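Local coordinates for protein erythromycin dehydratase (Saccharopolyspora erythraea, PDB 3EL6) that probably dehydrates beta-hydroxyacyl intermediates to their unsaturated products during assembly of the erythromycin polyketide, as a dehydratase domain of a modular synthase, at residues 213-217 with 228-233. Sequence-based numbering, arbitrary orientation.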
ATOM      1  N   GLU A 213      37.184 -13.035  -7.685  1.00 22.02           N
ATOM      2  CA  GLU A 213      36.384 -13.012  -8.891  1.00 22.63           C
ATOM      3  C   GLU A 213      35.161 -13.847  -8.517  1.00 22.55           C
ATOM      4  O   GLU A 213      35.308 -14.957  -8.007  1.00 22.47           O
ATOM      5  CB  GLU A 213      37.144 -13.711 -10.025  1.00 24.97           C
ATOM      6  CG  GLU A 213      38.266 -12.791 -10.595  1.00 26.50           C
ATOM      7  CD  GLU A 213      39.133 -13.479 -11.626  1.00 31.36           C
ATOM      8  OE1 GLU A 213      38.901 -14.694 -11.939  1.00 29.71           O
ATOM      9  OE2 GLU A 213      40.065 -12.787 -12.109  1.00 30.84           O
ATOM     10  N   VAL A 214      33.967 -13.321  -8.805  1.00 22.21           N
ATOM     11  CA  VAL A 214      32.738 -13.961  -8.350  1.00 22.50           C
ATOM     12  C   VAL A 214      31.802 -13.925  -9.561  1.00 20.09           C
ATOM     13  O   VAL A 214      31.659 -12.901 -10.185  1.00 19.58           O
ATOM     14  CB  VAL A 214      32.144 -13.186  -7.186  1.00 23.63           C
ATOM     15  CG1 VAL A 214      30.847 -13.830  -6.834  1.00 26.92           C
ATOM     16  CG2 VAL A 214      33.089 -13.198  -5.964  1.00 26.48           C
ATOM     17  N   SER A 215      31.158 -15.041  -9.917  1.00 20.35           N
ATOM     18  CA  SER A 215      30.288 -15.044 -11.101  1.00 18.45           C
ATOM     19  C   SER A 215      29.312 -16.228 -10.993  1.00 19.00           C
ATOM     20  O   SER A 215      29.583 -17.202 -10.292  1.00 18.58           O
ATOM     21  CB  SER A 215      31.041 -15.158 -12.442  1.00 19.24           C
ATOM     22  OG  SER A 215      31.811 -16.379 -12.461  1.00 19.16           O
ATOM     23  N   ILE A 216      28.160 -16.061 -11.637  1.00 19.37           N
ATOM     24  CA  ILE A 216      27.147 -17.073 -11.701  1.00 21.69           C
ATOM     25  C   ILE A 216      26.743 -17.162 -13.162  1.00 24.19           C
ATOM     26  O   ILE A 216      27.110 -16.338 -13.990  1.00 24.66           O
ATOM     27  CB  ILE A 216      25.902 -16.700 -10.830  1.00 20.19           C
ATOM     28  CG1 ILE A 216      25.301 -15.366 -11.297  1.00 23.17           C
ATOM     29  CG2 ILE A 216      26.300 -16.670  -9.344  1.00 21.61           C
ATOM     30  CD1 ILE A 216      23.895 -15.129 -10.678  1.00 28.23           C
ATOM     31  N   ALA A 217      25.966 -18.177 -13.523  1.00 26.77           N
ATOM     32  CA  ALA A 217      25.446 -18.183 -14.862  1.00 32.75           C
ATOM     33  C   ALA A 217      24.216 -17.246 -15.018  1.00 37.08           C
ATOM     34  O   ALA A 217      23.277 -17.319 -14.236  1.00 38.10           O
ATOM     35  CB  ALA A 217      25.083 -19.603 -15.273  1.00 32.14           C
ATOM     36  N   VAL A 228      21.929 -14.396  -5.734  1.00 20.36           N
ATOM     37  CA  VAL A 228      22.960 -15.409  -5.570  1.00 21.26           C
ATOM     38  C   VAL A 228      24.355 -14.759  -5.729  1.00 19.66           C
ATOM     39  O   VAL A 228      25.257 -15.005  -4.920  1.00 20.79           O
ATOM     40  CB  VAL A 228      22.741 -16.608  -6.476  1.00 19.85           C
ATOM     41  CG1 VAL A 228      23.838 -17.694  -6.251  1.00 20.39           C
ATOM     42  CG2 VAL A 228      21.356 -17.216  -6.100  1.00 20.53           C
ATOM     43  N   LEU A 229      24.498 -13.953  -6.762  1.00 20.75           N
ATOM     44  CA  LEU A 229      25.767 -13.229  -6.981  1.00 21.47           C
ATOM     45  C   LEU A 229      26.084 -12.378  -5.752  1.00 22.75           C
ATOM     46  O   LEU A 229      27.208 -12.367  -5.252  1.00 21.25           O
ATOM     47  CB  LEU A 229      25.694 -12.422  -8.255  1.00 19.72           C
ATOM     48  CG  LEU A 229      27.031 -11.738  -8.675  1.00 21.87           C
ATOM     49  CD1 LEU A 229      28.043 -12.842  -9.093  1.00 20.84           C
ATOM     50  CD2 LEU A 229      26.876 -10.750  -9.855  1.00 22.54           C
ATOM     51  N   LEU A 230      25.074 -11.686  -5.203  1.00 21.35           N
ATOM     52  CA  LEU A 230      25.338 -10.802  -4.031  1.00 20.65           C
ATOM     53  C   LEU A 230      25.688 -11.588  -2.796  1.00 21.50           C
ATOM     54  O   LEU A 230      26.535 -11.177  -1.972  1.00 21.68           O
ATOM     55  CB  LEU A 230      24.058 -10.004  -3.754  1.00 20.43           C
ATOM     56  CG  LEU A 230      24.197  -8.955  -2.638  1.00 21.51           C
ATOM     57  CD1 LEU A 230      25.223  -7.983  -3.129  1.00 21.90           C
ATOM     58  CD2 LEU A 230      22.816  -8.287  -2.621  1.00 22.51           C
ATOM     59  N   ASP A 231      25.065 -12.769  -2.599  1.00 22.12           N
ATOM     60  CA  ASP A 231      25.497 -13.593  -1.463  1.00 23.32           C
ATOM     61  C   ASP A 231      26.960 -14.034  -1.622  1.00 22.63           C
ATOM     62  O   ASP A 231      27.692 -14.113  -0.650  1.00 22.50           O
ATOM     63  CB  ASP A 231      24.655 -14.868  -1.321  1.00 22.55           C
ATOM     64  CG  ASP A 231      25.082 -15.699  -0.159  1.00 28.78           C
ATOM     65  OD1 ASP A 231      24.640 -15.389   0.962  1.00 29.45           O
ATOM     66  OD2 ASP A 231      25.894 -16.659  -0.327  1.00 32.62           O
ATOM     67  N   ALA A 232      27.344 -14.374  -2.848  1.00 23.18           N
ATOM     68  CA  ALA A 232      28.744 -14.797  -3.109  1.00 23.74           C
ATOM     69  C   ALA A 232      29.732 -13.596  -2.926  1.00 23.40           C
ATOM     70  O   ALA A 232      30.858 -13.743  -2.445  1.00 24.62           O
ATOM     71  CB  ALA A 232      28.840 -15.407  -4.473  1.00 23.22           C
ATOM     72  N   VAL A 233      29.304 -12.389  -3.244  1.00 23.70           N
ATOM     73  CA  VAL A 233      30.093 -11.199  -2.844  1.00 24.07           C
ATOM     74  C   VAL A 233      30.301 -11.116  -1.342  1.00 23.97           C
ATOM     75  O   VAL A 233      31.423 -10.899  -0.885  1.00 24.39           O
ATOM     76  CB  VAL A 233      29.418  -9.904  -3.331  1.00 24.20           C
ATOM     77  CG1 VAL A 233      30.055  -8.696  -2.705  1.00 26.41           C
ATOM     78  CG2 VAL A 233      29.477  -9.845  -4.843  1.00 25.52           C
TER
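Val214, near the end of strand 209-215, and Ile216, just beyond it, face helix 228-233; strand 213-215 runs nearly antiparallel to that helix, at 158°, with the two axes 8.2 Å apart at their closest. Val214 is nearest Ala232, and Ile216 nearest Leu229, with Ile216 CA and Leu229 CA 6.2 Å apart. Val214 does its touching with one methyl: chi1 of 176° sends CG1 out opposite the backbone N, and it lands 3.5 Å from Ala232 CB, tighter than usual for two carbons. The same CG1 meets Leu229 CD1 at 3.7 Å. In the double hotdog fold of this dehydratase, helix 227-235 packs on the strands of the C-terminal hotdog; Val269 of the adjacent strand 266-273 touches both Val214 and Val233, while Leu229 also rests on Val267. The end of Leu229 turns toward the strand, its CD1 3.7 Å from Ser215 CA, so the leucine tip meets main chain as well as side chain. Beyond the strand end, Ile216 splits its two branches: CG2 meets Val228 CG1 at 4.1 Å, and CD1, carried on an extended chain (chi2 167°), meets Leu229 CB at 4.1 Å, the two side chains crossing at a slant. Ile216 also touches His226, whose ND1 is hydrogen-bonded to Val228 N.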